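Local coordinates for protein phosphodiesterase (Salpingoeca rosetta, PDB 7D7P) that belongs to the cyclic nucleotide phosphodiesterase family, all-helical proteins of the HD clan, and binds a zinc ion through histidine and aspartate side chains, at residues L66-C70 / W109-V113. Sequence-based numbering, arbitrary orientation.
Sequences LTAVC and WRHAV. With ZN (zinc ion), chain G.
Behind the zinc site of this all-helical phosphodiesterase fold, helix 63-76 packs on the first turn of the metal-binding helix 109-126, with Leu66 reaching between Trp109, Arg110 and Val113. The axes of the two segments pass 11.1 Å apart at 29°, and Leu66 and Trp109 bridge much of that distance. Branched Leu66 meets three residues: CD1 sits over the centre of the Arg110 guanidinium face, 3.6 Å from Arg110 CZ, and also meets Trp109 NE1 at 3.7 Å, while CD2 turns to Val113 CG1 at 4.0 Å. Arginine suits this place because its flat face carries no N-H and is poorly hydrated, so the methyl can lie on it while NH2 hydrogen-bonds the carbonyl oxygen of Lys61. One turn on, small Cys70 brings SG to 4.0 Å from Val113 CG2 and makes an oblique sulfur-aromatic contact with Trp109, 5.0 Å from SG to the centroid of the six-membered ring. Trp109 CG lies anti to the backbone N (chi1 162°), which carries the indole alongside its own helix, where Val113 CG2 lies over one face, offset toward the rim. His111 NE2 binds zinc, completed by His146, Asp147, Asp260 and two waters: a helix whose packing side is largely apolar and whose other side supplies a metal ligand, as in HD-clan phosphodiesterases.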
loop_
_atom_site.group_PDB
_atom_site.type_symbol
_atom_site.label_atom_id
_atom_site.label_comp_id
_atom_site.label_asym_id
_atom_site.label_seq_id
_atom_site.Cartn_x
_atom_site.Cartn_y
_atom_site.Cartn_z
ATOM N N LEU A 66 -6.627 20.061 30.393
ATOM C CA LEU A 66 -7.113 18.709 30.136
ATOM C C LEU A 66 -8.304 18.373 31.023
ATOM O O LEU A 66 -9.264 17.741 30.566
ATOM C CB LEU A 66 -5.987 17.697 30.340
ATOM C CG LEU A 66 -4.781 17.849 29.407
ATOM C CD1 LEU A 66 -3.604 17.022 29.904
ATOM C CD2 LEU A 66 -5.149 17.470 27.983
ATOM N N THR A 67 -8.261 18.788 32.293
ATOM C CA THR A 67 -9.411 18.603 33.173
ATOM C C THR A 67 -10.648 19.274 32.591
ATOM O O THR A 67 -11.734 18.685 32.562
ATOM C CB THR A 67 -9.109 19.161 34.565
ATOM O OG1 THR A 67 -7.927 18.543 35.087
ATOM C CG2 THR A 67 -10.270 18.894 35.510
ATOM N N ALA A 68 -10.492 20.508 32.106
ATOM C CA ALA A 68 -11.623 21.235 31.541
ATOM C C ALA A 68 -12.162 20.542 30.296
ATOM O O ALA A 68 -13.376 20.542 30.054
ATOM C CB ALA A 68 -11.213 22.673 31.221
ATOM N N VAL A 69 -11.277 19.943 29.496
ATOM C CA VAL A 69 -11.722 19.230 28.301
ATOM C C VAL A 69 -12.580 18.032 28.682
ATOM O O VAL A 69 -13.647 17.802 28.096
ATOM C CB VAL A 69 -10.512 18.806 27.445
ATOM C CG1 VAL A 69 -10.956 17.865 26.337
ATOM C CG2 VAL A 69 -9.818 20.025 26.864
ATOM N N CYS A 70 -12.133 17.250 29.669
ATOM C CA CYS A 70 -12.887 16.072 30.081
ATOM C C CYS A 70 -14.252 16.458 30.635
ATOM O O CYS A 70 -15.265 15.830 30.306
ATOM C CB CYS A 70 -12.091 15.278 31.119
ATOM S SG CYS A 70 -10.513 14.626 30.517
ATOM N N TRP A 109 -1.557 9.887 30.574
ATOM C CA TRP A 109 -2.851 10.532 30.790
ATOM C C TRP A 109 -3.283 11.351 29.583
ATOM O O TRP A 109 -4.483 11.469 29.311
ATOM C CB TRP A 109 -2.786 11.409 32.040
ATOM C CG TRP A 109 -3.872 12.453 32.159
ATOM C CD1 TRP A 109 -3.717 13.807 32.070
ATOM C CD2 TRP A 109 -5.262 12.227 32.435
ATOM N NE1 TRP A 109 -4.922 14.437 32.260
ATOM C CE2 TRP A 109 -5.887 13.491 32.487
ATOM C CE3 TRP A 109 -6.037 11.083 32.642
ATOM C CZ2 TRP A 109 -7.251 13.640 32.727
ATOM C CZ3 TRP A 109 -7.393 11.234 32.880
ATOM C CH2 TRP A 109 -7.985 12.503 32.923
ATOM N N ARG A 110 -2.330 11.927 28.849
ATOM C CA ARG A 110 -2.698 12.717 27.681
ATOM C C ARG A 110 -3.180 11.835 26.536
ATOM O O ARG A 110 -4.037 12.258 25.752
ATOM C CB ARG A 110 -1.520 13.589 27.251
ATOM C CG ARG A 110 -1.412 14.859 28.081
ATOM C CD ARG A 110 -0.137 15.637 27.806
ATOM N NE ARG A 110 -0.205 16.979 28.382
ATOM C CZ ARG A 110 -0.018 17.254 29.669
ATOM N NH1 ARG A 110 0.255 16.281 30.529
ATOM N NH2 ARG A 110 -0.102 18.505 30.100
ATOM N N HIS A 111 -2.660 10.609 26.427
ATOM C CA HIS A 111 -3.201 9.665 25.454
ATOM C C HIS A 111 -4.646 9.307 25.784
ATOM O O HIS A 111 -5.486 9.187 24.885
ATOM C CB HIS A 111 -2.337 8.404 25.404
ATOM C CG HIS A 111 -2.930 7.293 24.594
ATOM N ND1 HIS A 111 -3.257 7.435 23.263
ATOM C CD2 HIS A 111 -3.255 6.021 24.926
ATOM C CE1 HIS A 111 -3.758 6.300 22.809
ATOM N NE2 HIS A 111 -3.769 5.426 23.798
ATOM N N ALA A 112 -4.951 9.132 27.072
ATOM C CA ALA A 112 -6.322 8.835 27.476
ATOM C C ALA A 112 -7.271 9.964 27.093
ATOM O O ALA A 112 -8.375 9.713 26.595
ATOM C CB ALA A 112 -6.382 8.575 28.982
ATOM N N VAL A 113 -6.861 11.216 27.318
ATOM C CA VAL A 113 -7.712 12.348 26.960
ATOM C C VAL A 113 -7.880 12.433 25.447
ATOM O O VAL A 113 -8.961 12.768 24.946
ATOM C CB VAL A 113 -7.139 13.653 27.543
ATOM C CG1 VAL A 113 -8.015 14.844 27.164
ATOM C CG2 VAL A 113 -7.007 13.541 29.053
HETATM ZN ZN ZN G . -4.534 3.309 23.906
HETATM O O HOH W 1 -4.992 0.862 23.828
HETATM O O HOH W 2 -2.583 2.672 22.708
#